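Peruvianin-I (Thevetia peruviana, PDB 6ORM) is a germin-like protein of plant latex with proteolytic activity, classed as a cysteine peptidase and built on the cupin fold. Local coordinates at residues Asn22-Arg27 / Asn152-Gly157; Tyr117-Arg120 / Leu126-Ile129. All coordinates share one frame; numbering follows the deposited sequence.

Interaction 1 of 2, residues Asn22-Arg27 / Asn152-Gly157; sequences NGYPCR and NSQNPG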
loop_
_atom_site.group_PDB
_atom_site.type_symbol
_atom_site.label_atom_id
_atom_site.label_comp_id
_atom_site.label_asym_id
_atom_site.label_seq_id
_atom_site.Cartn_x
_atom_site.Cartn_y
_atom_site.Cartn_z
ATOM N N ASN A 22 11.711 10.378 -3.304
ATOM C CA ASN A 22 10.361 10.011 -3.698
ATOM C C ASN A 22 9.388 11.018 -3.101
ATOM O O ASN A 22 9.267 11.121 -1.877
ATOM C CB ASN A 22 10.033 8.596 -3.229
ATOM C CG ASN A 22 8.760 8.061 -3.854
ATOM O OD1 ASN A 22 8.417 8.412 -4.983
ATOM N ND2 ASN A 22 8.052 7.208 -3.121
ATOM N N GLY A 23 8.724 11.777 -3.961
ATOM C CA GLY A 23 7.890 12.871 -3.485
ATOM C C GLY A 23 8.719 14.120 -3.277
ATOM O O GLY A 23 9.433 14.564 -4.181
ATOM N N TYR A 24 8.630 14.689 -2.076
ATOM C CA TYR A 24 9.336 15.915 -1.733
ATOM C C TYR A 24 9.825 15.851 -0.295
ATOM O O TYR A 24 9.118 15.320 0.576
ATOM C CB TYR A 24 8.444 17.153 -1.883
ATOM C CG TYR A 24 8.115 17.545 -3.299
ATOM C CD1 TYR A 24 9.047 18.200 -4.093
ATOM C CD2 TYR A 24 6.863 17.284 -3.836
ATOM C CE1 TYR A 24 8.741 18.571 -5.389
ATOM C CE2 TYR A 24 6.550 17.649 -5.125
ATOM C CZ TYR A 24 7.492 18.292 -5.898
ATOM O OH TYR A 24 7.172 18.655 -7.185
ATOM N N PRO A 25 11.009 16.388 -0.011
ATOM C CA PRO A 25 11.349 16.691 1.380
ATOM C C PRO A 25 10.411 17.760 1.914
ATOM O O PRO A 25 9.753 18.483 1.160
ATOM C CB PRO A 25 12.796 17.196 1.313
ATOM C CG PRO A 25 13.087 17.447 -0.115
ATOM C CD PRO A 25 12.057 16.783 -0.968
ATOM N N CYS A 26 10.346 17.859 3.233
ATOM C CA CYS A 26 9.364 18.725 3.856
ATOM C C CYS A 26 10.031 19.878 4.589
ATOM O O CYS A 26 11.197 19.808 4.991
ATOM C CB CYS A 26 8.483 17.942 4.830
ATOM S SG CYS A 26 7.860 16.386 4.190
ATOM N N ARG A 27 9.270 20.955 4.743
ATOM C CA ARG A 27 9.622 22.013 5.671
ATOM C C ARG A 27 9.321 21.570 7.097
ATOM O O ARG A 27 8.565 20.624 7.334
ATOM C CB ARG A 27 8.878 23.297 5.325
ATOM C CG ARG A 27 9.129 23.750 3.902
ATOM C CD ARG A 27 8.430 25.053 3.604
ATOM N NE ARG A 27 7.628 24.957 2.391
ATOM C CZ ARG A 27 6.427 25.502 2.254
ATOM N NH1 ARG A 27 5.890 26.190 3.251
ATOM N NH2 ARG A 27 5.766 25.366 1.117
ATOM N N ASN A 152 -6.362 10.495 -7.043
ATOM C CA ASN A 152 -5.848 9.943 -5.788
ATOM C C ASN A 152 -4.326 9.778 -5.841
ATOM O O ASN A 152 -3.768 8.698 -5.647
ATOM C CB ASN A 152 -6.547 8.629 -5.456
ATOM C CG ASN A 152 -6.353 7.570 -6.526
ATOM O OD1 ASN A 152 -6.245 7.876 -7.715
ATOM N ND2 ASN A 152 -6.309 6.311 -6.103
ATOM N N SER A 153 -3.656 10.892 -6.119
ATOM C CA SER A 153 -2.210 10.985 -5.974
ATOM C C SER A 153 -1.851 12.454 -5.843
ATOM O O SER A 153 -2.526 13.318 -6.404
ATOM C CB SER A 153 -1.468 10.355 -7.159
ATOM O OG SER A 153 -0.067 10.536 -7.032
ATOM N N GLN A 154 -0.780 12.728 -5.097
ATOM C CA GLN A 154 -0.270 14.092 -5.043
ATOM C C GLN A 154 0.399 14.514 -6.343
ATOM O O GLN A 154 0.640 15.710 -6.537
ATOM C CB GLN A 154 0.716 14.248 -3.885
ATOM C CG GLN A 154 2.062 13.608 -4.141
ATOM C CD GLN A 154 3.028 13.816 -2.995
ATOM O OE1 GLN A 154 2.756 13.429 -1.857
ATOM N NE2 GLN A 154 4.163 14.433 -3.290
ATOM N N ASN A 155 0.700 13.573 -7.231
ATOM C CA ASN A 155 1.366 13.861 -8.493
ATOM C C ASN A 155 1.013 12.762 -9.488
ATOM O O ASN A 155 1.857 11.915 -9.810
ATOM C CB ASN A 155 2.881 13.964 -8.299
ATOM C CG ASN A 155 3.598 14.457 -9.544
ATOM O OD1 ASN A 155 3.026 15.179 -10.359
ATOM N ND2 ASN A 155 4.856 14.060 -9.699
ATOM N N PRO A 156 -0.223 12.749 -9.995
ATOM C CA PRO A 156 -0.660 11.633 -10.852
ATOM C C PRO A 156 0.134 11.510 -12.138
ATOM O O PRO A 156 0.235 10.407 -12.688
ATOM C CB PRO A 156 -2.134 11.962 -11.139
ATOM C CG PRO A 156 -2.510 13.051 -10.168
ATOM C CD PRO A 156 -1.256 13.789 -9.858
ATOM N N GLY A 157 0.687 12.609 -12.639
ATOM C CA GLY A 157 1.301 12.612 -13.950
ATOM C C GLY A 157 0.271 12.752 -15.054
ATOM O O GLY A 157 -0.898 12.409 -14.872
#

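Interaction 2 of 2, residues Tyr117-Arg120 / Leu126-Ile129; sequences YVKR and LFII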
loop_
_atom_site.group_PDB
_atom_site.type_symbol
_atom_site.label_atom_id
_atom_site.label_comp_id
_atom_site.label_asym_id
_atom_site.label_seq_id
_atom_site.Cartn_x
_atom_site.Cartn_y
_atom_site.Cartn_z
ATOM N N TYR A 117 -15.916 3.448 -23.183
ATOM C CA TYR A 117 -17.009 3.833 -22.296
ATOM C C TYR A 117 -17.085 5.355 -22.314
ATOM O O TYR A 117 -16.187 6.031 -21.803
ATOM C CB TYR A 117 -16.787 3.283 -20.888
ATOM C CG TYR A 117 -16.596 1.782 -20.883
ATOM C CD1 TYR A 117 -15.348 1.220 -21.128
ATOM C CD2 TYR A 117 -17.670 0.924 -20.673
ATOM C CE1 TYR A 117 -15.171 -0.150 -21.146
ATOM C CE2 TYR A 117 -17.501 -0.451 -20.688
ATOM C CZ TYR A 117 -16.251 -0.980 -20.924
ATOM O OH TYR A 117 -16.078 -2.344 -20.939
ATOM N N VAL A 118 -18.153 5.888 -22.900
ATOM C CA VAL A 118 -18.255 7.313 -23.192
ATOM C C VAL A 118 -19.658 7.797 -22.852
ATOM O O VAL A 118 -20.648 7.100 -23.101
ATOM C CB VAL A 118 -17.904 7.600 -24.670
ATOM C CG1 VAL A 118 -18.788 6.779 -25.605
ATOM C CG2 VAL A 118 -18.011 9.086 -24.983
ATOM N N LYS A 119 -19.741 8.989 -22.267
ATOM C CA LYS A 119 -21.015 9.592 -21.910
ATOM C C LYS A 119 -20.927 11.097 -22.112
ATOM O O LYS A 119 -19.850 11.693 -22.012
ATOM C CB LYS A 119 -21.410 9.295 -20.456
ATOM C CG LYS A 119 -21.778 7.847 -20.175
ATOM C CD LYS A 119 -23.045 7.427 -20.906
ATOM C CE LYS A 119 -24.267 8.159 -20.382
ATOM N NZ LYS A 119 -25.515 7.710 -21.065
ATOM N N ARG A 120 -22.072 11.701 -22.410
ATOM C CA ARG A 120 -22.192 13.151 -22.412
ATOM C C ARG A 120 -22.430 13.631 -20.986
ATOM O O ARG A 120 -23.286 13.091 -20.278
ATOM C CB ARG A 120 -23.334 13.590 -23.329
ATOM C CG ARG A 120 -23.451 15.095 -23.519
ATOM C CD ARG A 120 -24.448 15.705 -22.546
ATOM N NE ARG A 120 -25.779 15.114 -22.675
ATOM C CZ ARG A 120 -26.804 15.698 -23.285
ATOM N NH1 ARG A 120 -26.660 16.901 -23.825
ATOM N NH2 ARG A 120 -27.977 15.082 -23.354
ATOM N N LEU A 126 -20.741 13.310 -12.706
ATOM C CA LEU A 126 -19.453 12.736 -12.357
ATOM C C LEU A 126 -19.152 11.605 -13.326
ATOM O O LEU A 126 -20.059 10.925 -13.811
ATOM C CB LEU A 126 -19.419 12.205 -10.920
ATOM C CG LEU A 126 -19.721 13.181 -9.788
ATOM C CD1 LEU A 126 -19.885 12.397 -8.510
ATOM C CD2 LEU A 126 -18.612 14.214 -9.656
ATOM N N PHE A 127 -17.867 11.420 -13.602
ATOM C CA PHE A 127 -17.408 10.347 -14.472
ATOM C C PHE A 127 -16.061 9.880 -13.945
ATOM O O PHE A 127 -15.183 10.706 -13.680
ATOM C CB PHE A 127 -17.301 10.827 -15.924
ATOM C CG PHE A 127 -17.135 9.715 -16.924
ATOM C CD1 PHE A 127 -15.872 9.280 -17.292
ATOM C CD2 PHE A 127 -18.239 9.117 -17.506
ATOM C CE1 PHE A 127 -15.712 8.264 -18.218
ATOM C CE2 PHE A 127 -18.087 8.100 -18.433
ATOM C CZ PHE A 127 -16.823 7.673 -18.788
ATOM N N ILE A 128 -15.901 8.568 -13.787
ATOM C CA ILE A 128 -14.715 7.990 -13.163
ATOM C C ILE A 128 -13.840 7.358 -14.240
ATOM O O ILE A 128 -14.331 6.611 -15.095
ATOM C CB ILE A 128 -15.089 6.974 -12.065
ATOM C CG1 ILE A 128 -13.830 6.431 -11.385
ATOM C CG2 ILE A 128 -15.963 5.846 -12.612
ATOM C CD1 ILE A 128 -13.120 7.452 -10.509
ATOM N N ILE A 129 -12.555 7.690 -14.217
ATOM C CA ILE A 129 -11.545 7.145 -15.119
ATOM C C ILE A 129 -10.625 6.243 -14.302
ATOM O O ILE A 129 -9.946 6.729 -13.388
ATOM C CB ILE A 129 -10.740 8.257 -15.811
ATOM C CG1 ILE A 129 -11.612 9.026 -16.803
ATOM C CG2 ILE A 129 -9.513 7.683 -16.510
ATOM C CD1 ILE A 129 -11.570 10.509 -16.589
#

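Interaction 1 of 2, residues Asn22-Arg27 / Asn152-Gly157
The side-chain amide of Gln154 meets Gly23 and Tyr24 while hydrogen bonds grip both its polar atoms, NE2 by Asn68 OD1 and OE1 by the backbone N of Thr69. These two bonds hold the amide in place from both ends. Across the contact, NE2 lies 4.0 Å from Tyr24 CD2 and, on the backbone side, 4.0 Å from Gly23 CA. Both are van der Waals contacts. The amide plane is only 9° from that of the Tyr24 ring, but the nitrogen approaches the ring obliquely, near CD2.

Gln154 reaches this spot because its CG sits between the backbone N and the carbonyl carbon (chi1 74°), and the chain then runs straight out towards Gly23. Gly23 offers a bare CA to the amide.

Within 152-157, Ser153 OG accepts a hydrogen bond from Asn155 N, 3.1 Å long and nearly straight. This is an ST turn, with Gln154 at its middle. Asp3 is hydrogen-bonded to both Ser153 OG and Gln154 N, while Gln8 and Leu7 of the second subunit bond to Gly23 N and Asn155 ND2 respectively.

Cys26 forms a disulfide with Cys11. Such a disulfide-closed N-terminal region, resting on the cupin domain and on neighbouring subunits, is characteristic of germin-like proteins.

Interaction 2 of 2, residues Tyr117-Arg120 / Leu126-Ile129
Phe127 carries this contact, and its ring reaches across to the strand of Tyr117 and Lys119. CB leaves the strand towards segment 117-120, with CG anti to the backbone N (chi1 -167°). This torsion sends the ring straight across the gap between the strands. CD2 comes within 4.3 Å of Lys119 CB. CE2, one atom further out, lies 4.1 Å from Lys119 CB and 4.1 Å from Lys119 CG. The approach to the ring is oblique, and the two side chains cross at about a right angle. CZ, the tip of the ring, is 3.5 Å from the backbone O of Tyr117. That oxygen lies at the ring edge, near the ring plane, and continues roughly along the line from CG to CZ. The weakly positive edge of the ring thus faces a carbonyl oxygen, which is probably mildly favourable.

Lys119 gives only the start of its chain to the ring. Bends at chi2 and chi3, both near -66°, turn the rest away. In the fourth subunit, Asp35 forms a salt bridge with Lys119 NZ, and Phe10 and Phe37 meet the Tyr117 ring edge-to-face, as that ring also leads away.

No hydrogen bond joins the two segments. The CA atoms of Lys119 and Phe127 are 8.3 Å apart, a spacing filled by side chains. Segment 117-120 pairs with strand 104-109, whose Glu106 and Phe108 also touch Phe127. Segment 126-129 pairs with strand 95-101, and Leu126 and Phe127 continue that sheet into the fourth subunit. Phe127 therefore packs between two sheets of the cupin beta-barrel.

How the interactions relate
From the N terminus the chain first passes through 22-27, in the loop region before strand 38-39. It then builds most of the cupin strands before reaching 117-120. A short turn leads to 126-129, and interaction 2 closes this small loop. Strands 135-139 and 145-151 follow, and 152-157 then returns to 22-27. Interaction 1 thus spans a far larger loop that contains interaction 2 entirely. The first ties the N-terminal region to the barrel; the second joins two sheets within it. Their centres are about 27 Å apart, on opposite sides of the chain's centre, and they do not touch. Both lie close to neighbouring subunits of the hexamer.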